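Local structure of putative antioxidant defense protein Mlr4105 (3C1L) at residues G14-P19 with A40-D45. The protein probably has peroxide-reducing (peroxiredoxin) activity in antioxidant defence, as a member of the AhpD-like carboxymuconolactone decarboxylase family. Numbering follows the deposited sequence.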
loop_
_atom_site.group_PDB
_atom_site.type_symbol
_atom_site.label_atom_id
_atom_site.label_comp_id
_atom_site.label_asym_id
_atom_site.label_seq_id
_atom_site.Cartn_x
_atom_site.Cartn_y
_atom_site.Cartn_z
ATOM N N GLY B 14 31.178 -8.236 27.271
ATOM C CA GLY B 14 31.975 -8.807 28.354
ATOM C C GLY B 14 31.278 -10.031 28.902
ATOM O O GLY B 14 30.374 -10.558 28.273
ATOM N N GLU B 15 31.692 -10.479 30.077
ATOM C CA GLU B 15 31.082 -11.642 30.721
ATOM C C GLU B 15 29.646 -11.400 31.183
ATOM O O GLU B 15 29.248 -10.288 31.528
ATOM C CB GLU B 15 31.899 -12.093 31.932
ATOM C CG GLU B 15 33.012 -13.030 31.624
ATOM C CD GLU B 15 33.679 -13.517 32.890
ATOM O OE1 GLU B 15 34.582 -12.811 33.402
ATOM O OE2 GLU B 15 33.299 -14.608 33.376
ATOM N N LEU B 16 28.880 -12.479 31.185
ATOM C CA LEU B 16 27.556 -12.497 31.775
ATOM C C LEU B 16 27.695 -12.312 33.274
ATOM O O LEU B 16 28.636 -12.816 33.881
ATOM C CB LEU B 16 26.882 -13.835 31.510
ATOM C CG LEU B 16 26.613 -14.218 30.063
ATOM C CD1 LEU B 16 26.073 -15.635 30.032
ATOM C CD2 LEU B 16 25.643 -13.239 29.412
ATOM N N SER B 17 26.752 -11.597 33.876
ATOM C CA SER B 17 26.755 -11.454 35.326
ATOM C C SER B 17 26.452 -12.807 35.896
ATOM O O SER B 17 25.870 -13.639 35.221
ATOM C CB SER B 17 25.703 -10.442 35.784
ATOM O OG SER B 17 24.396 -10.756 35.298
ATOM N N GLU B 18 26.844 -13.051 37.139
ATOM C CA GLU B 18 26.529 -14.332 37.775
ATOM C C GLU B 18 25.022 -14.634 37.902
ATOM O O GLU B 18 24.623 -15.802 37.790
ATOM C CB GLU B 18 27.213 -14.443 39.122
ATOM C CG GLU B 18 28.664 -14.918 38.993
ATOM C CD GLU B 18 28.762 -16.312 38.383
ATOM O OE1 GLU B 18 27.706 -16.958 38.147
ATOM O OE2 GLU B 18 29.896 -16.759 38.149
ATOM N N PRO B 19 24.194 -13.598 38.155
ATOM C CA PRO B 19 22.755 -13.707 38.052
ATOM C C PRO B 19 22.238 -14.164 36.686
ATOM O O PRO B 19 21.301 -14.947 36.629
ATOM C CB PRO B 19 22.287 -12.285 38.358
ATOM C CG PRO B 19 23.289 -11.764 39.288
ATOM C CD PRO B 19 24.579 -12.456 39.003
ATOM N N ALA B 40 20.635 -11.799 23.241
ATOM C CA ALA B 40 20.695 -10.446 22.644
ATOM C C ALA B 40 20.709 -9.318 23.712
ATOM O O ALA B 40 21.394 -8.315 23.562
ATOM C CB ALA B 40 19.502 -10.243 21.647
ATOM N N TYR B 41 19.933 -9.489 24.784
ATOM C CA TYR B 41 19.800 -8.492 25.860
ATOM C C TYR B 41 20.776 -8.665 27.014
ATOM O O TYR B 41 20.764 -7.860 27.957
ATOM C CB TYR B 41 18.350 -8.471 26.404
ATOM C CG TYR B 41 17.381 -7.823 25.446
ATOM C CD1 TYR B 41 17.256 -6.441 25.393
ATOM C CD2 TYR B 41 16.604 -8.568 24.593
ATOM C CE1 TYR B 41 16.378 -5.822 24.517
ATOM C CE2 TYR B 41 15.737 -7.943 23.686
ATOM C CZ TYR B 41 15.640 -6.563 23.670
ATOM O OH TYR B 41 14.794 -5.920 22.816
ATOM N N ALA B 42 21.657 -9.663 26.942
ATOM C CA ALA B 42 22.536 -9.966 28.088
ATOM C C ALA B 42 23.732 -9.016 28.227
ATOM O O ALA B 42 24.460 -9.096 29.216
ATOM C CB ALA B 42 23.008 -11.400 28.032
ATOM N N PHE B 43 23.938 -8.118 27.262
ATOM C CA PHE B 43 25.021 -7.102 27.367
ATOM C C PHE B 43 24.696 -6.054 28.445
ATOM O O PHE B 43 25.569 -5.296 28.853
ATOM C CB PHE B 43 25.283 -6.397 26.022
ATOM C CG PHE B 43 24.138 -5.476 25.562
ATOM C CD1 PHE B 43 24.058 -4.157 25.994
ATOM C CD2 PHE B 43 23.175 -5.933 24.704
ATOM C CE1 PHE B 43 23.037 -3.328 25.575
ATOM C CE2 PHE B 43 22.130 -5.097 24.279
ATOM C CZ PHE B 43 22.069 -3.799 24.721
ATOM N N ASP B 44 23.437 -6.038 28.898
ATOM C CA ASP B 44 22.944 -5.143 29.937
ATOM C C ASP B 44 21.847 -5.839 30.791
ATOM O O ASP B 44 20.710 -5.970 30.352
ATOM C CB ASP B 44 22.370 -3.909 29.212
ATOM C CG ASP B 44 22.208 -2.697 30.109
ATOM O OD1 ASP B 44 22.144 -2.832 31.341
ATOM O OD2 ASP B 44 22.171 -1.579 29.560
ATOM N N ASP B 45 22.172 -6.278 32.005
ATOM C CA ASP B 45 21.202 -6.985 32.859
ATOM C C ASP B 45 19.962 -6.146 33.118
ATOM O O ASP B 45 18.939 -6.669 33.553
ATOM C CB ASP B 45 21.812 -7.331 34.236
ATOM C CG ASP B 45 22.674 -8.584 34.222
ATOM O OD1 ASP B 45 22.958 -9.110 33.120
ATOM O OD2 ASP B 45 23.077 -9.032 35.330
HETATM O O HOH W 1 24.967 -9.938 31.744
#
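The backbone around L16 and S17 runs past that of A42 and D45, with the CA atoms of L16 and A42 6.7 Å apart and those of S17 and D45 7.5 Å apart. In this all-helical, AhpD-like fold the contact joins two helix starts at the surface: S17 is the N-cap of helix 18-31, and D44, closing a type I beta turn from Y41, is the N-cap of helix 45-60. A single water knits the two together. It accepts from S17 N at 3.2 Å and donates to A42 O at 2.7 Å and to D45 OD1 at 2.6 Å, so the backbone of both segments and one carboxylate share it. OD1 of D45 has a second partner, accepting a hydrogen bond from T20 OG1 in the first turn of helix 18-31. With chi1 at 55°, S17 OG caps a backbone N of that turn and is also hydrogen-bonded to T20 OG1; its modelled approach to D45 OD2 is too close to be trusted. On the apolar side L16 and A42 both pack on F24 of helix 18-31. F43 turns away from the contact, and both it and Y41 meet W156 of a second subunit edge-to-face. Between the segments, L16 reaches across with one branch of its isobutyl group, bringing CD2 to 3.5 Å from CB of A42, a tight methyl-to-methyl touch.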